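Local coordinates for protein catechol 1,2-dioxygenase (Burkholderia vietnamiensis, PDB 5TD3) that probably catalyses the intradiol ring cleavage of catechol with molecular oxygen, a step in the breakdown of aromatic compounds, at residues A162-W167 with V193-D198. Sequence-based numbering, arbitrary orientation. Where two conformers were deposited one is given.
Sequences ALVECW and VRTGAD
The hydroxyl OG1 of T195 takes a hydrogen bond from the backbone N of A162 at 3.0 Å, bent to 137° at the hydrogen, and donates its own hydrogen to the carbonyl O of V159. With chi1 at 64°, OG1 sits between T195's own N and carbonyl carbon, from where it meets the A162 amide; a side chain thus stands in for a backbone acceptor where the ladder ends. The neighbouring bond returns the other way, T195 N donating in the carbonyl plane to A162 O at 2.9 Å. That oxygen also receives a CA-H...O contact from R194 CA at 3.2 Å. Further along, V164 and V193 form a hydrogen-bonded antiparallel pair: V164 N gives a nearly straight bond (172°) to V193 O, and V193 N returns one to V164 O, each 2.8 Å long. L163 and R194 form a non-hydrogen-bonded pair, CA atoms 4.7 Å apart, their side chains on the sheet face opposite to those of V164 and V193. The side chains of A162, V164 and T195 reach V151 of the facing sheet, while V164 and V193 pack on F203. Two mixed sheets face to face over this buried layer make up the beta-sandwich of the catalytic domain in intradiol dioxygenases.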
loop_
_atom_site.group_PDB
_atom_site.type_symbol
_atom_site.label_atom_id
_atom_site.label_comp_id
_atom_site.label_asym_id
_atom_site.label_seq_id
_atom_site.Cartn_x
_atom_site.Cartn_y
_atom_site.Cartn_z
ATOM N N ALA A 162 3.732 31.179 23.189
ATOM C CA ALA A 162 3.981 30.001 22.373
ATOM C C ALA A 162 3.334 28.778 23.019
ATOM O O ALA A 162 3.245 28.671 24.243
ATOM C CB ALA A 162 5.481 29.790 22.199
ATOM N N LEU A 163 2.864 27.852 22.173
ATOM C CA LEU A 163 2.197 26.629 22.612
ATOM C C LEU A 163 3.149 25.454 22.420
ATOM O O LEU A 163 3.411 25.042 21.290
ATOM C CB LEU A 163 0.903 26.417 21.835
ATOM C CG LEU A 163 0.123 25.177 22.280
ATOM C CD1 LEU A 163 -0.394 25.349 23.691
ATOM C CD2 LEU A 163 -1.006 24.841 21.317
ATOM N N VAL A 164 3.673 24.925 23.516
ATOM C CA VAL A 164 4.630 23.827 23.482
ATOM C C VAL A 164 3.861 22.562 23.817
ATOM O O VAL A 164 3.358 22.412 24.935
ATOM C CB VAL A 164 5.792 24.060 24.458
ATOM C CG1 VAL A 164 6.724 22.864 24.441
ATOM C CG2 VAL A 164 6.565 25.328 24.086
ATOM N N GLU A 165 3.755 21.651 22.850
ATOM C CA GLU A 165 3.023 20.407 23.022
ATOM C C GLU A 165 3.995 19.242 23.137
ATOM O O GLU A 165 5.006 19.199 22.435
ATOM C CB GLU A 165 2.080 20.156 21.850
ATOM C CG GLU A 165 1.044 21.212 21.600
ATOM C CD GLU A 165 0.198 20.854 20.403
ATOM O OE1 GLU A 165 -0.509 19.846 20.490
ATOM O OE2 GLU A 165 0.232 21.572 19.382
ATOM N N CYS A 166 3.676 18.305 24.015
ATOM C CA CYS A 166 4.557 17.201 24.362
ATOM C C CYS A 166 3.772 15.901 24.295
ATOM O O CYS A 166 2.639 15.843 24.782
ATOM C CB CYS A 166 5.096 17.395 25.787
ATOM S SG CYS A 166 6.284 16.175 26.355
ATOM N N TRP A 167 4.362 14.855 23.719
ATOM C CA TRP A 167 3.793 13.523 23.916
ATOM C C TRP A 167 4.915 12.499 23.888
ATOM O O TRP A 167 5.917 12.677 23.195
ATOM C CB TRP A 167 2.703 13.175 22.875
ATOM C CG TRP A 167 3.123 13.075 21.399
ATOM C CD1 TRP A 167 3.241 11.934 20.652
ATOM C CD2 TRP A 167 3.386 14.165 20.496
ATOM N NE1 TRP A 167 3.589 12.244 19.356
ATOM C CE2 TRP A 167 3.682 13.607 19.237
ATOM C CE3 TRP A 167 3.418 15.562 20.643
ATOM C CZ2 TRP A 167 4.010 14.386 18.128
ATOM C CZ3 TRP A 167 3.735 16.340 19.541
ATOM C CH2 TRP A 167 4.028 15.755 18.298
ATOM N N VAL A 193 1.917 23.329 27.198
ATOM C CA VAL A 193 2.197 24.491 28.033
ATOM C C VAL A 193 2.225 25.745 27.163
ATOM O O VAL A 193 2.831 25.744 26.081
ATOM C CB VAL A 193 3.530 24.329 28.784
ATOM C CG1 VAL A 193 3.979 25.659 29.362
ATOM C CG2 VAL A 193 3.390 23.295 29.885
ATOM N N ARG A 194 1.566 26.807 27.632
ATOM C CA ARG A 194 1.635 28.125 27.012
ATOM C C ARG A 194 2.672 28.957 27.758
ATOM O O ARG A 194 2.558 29.148 28.972
ATOM C CB ARG A 194 0.273 28.821 27.041
ATOM C CG ARG A 194 -0.281 29.189 25.671
ATOM C CD ARG A 194 -1.444 30.166 25.793
ATOM N NE ARG A 194 -2.455 29.705 26.740
ATOM C CZ ARG A 194 -3.647 29.224 26.400
ATOM N NH1 ARG A 194 -3.995 29.134 25.124
ATOM N NH2 ARG A 194 -4.495 28.835 27.341
ATOM N N THR A 195 3.677 29.447 27.040
ATOM C CA THR A 195 4.730 30.202 27.696
ATOM C C THR A 195 4.209 31.556 28.156
ATOM O O THR A 195 3.348 32.171 27.519
ATOM C CB THR A 195 5.926 30.397 26.764
ATOM O OG1 THR A 195 5.527 31.190 25.636
ATOM C CG2 THR A 195 6.456 29.052 26.294
ATOM N N GLY A 196 4.741 32.017 29.276
ATOM C CA GLY A 196 4.478 33.357 29.756
ATOM C C GLY A 196 5.437 34.357 29.149
ATOM O O GLY A 196 6.090 34.101 28.133
ATOM N N ALA A 197 5.537 35.515 29.803
ATOM C CA ALA A 197 6.346 36.598 29.255
ATOM C C ALA A 197 7.819 36.224 29.178
ATOM O O ALA A 197 8.544 36.729 28.309
ATOM C CB ALA A 197 6.155 37.865 30.090
ATOM N N ASP A 198 8.289 35.380 30.091
ATOM C CA ASP A 198 9.688 34.975 30.087
ATOM C C ASP A 198 9.985 33.864 29.083
ATOM O O ASP A 198 11.146 33.448 28.963
ATOM C CB ASP A 198 10.114 34.546 31.497
ATOM C CG ASP A 198 9.228 33.452 32.080
ATOM O OD1 ASP A 198 8.506 32.771 31.324
ATOM O OD2 ASP A 198 9.261 33.273 33.316
#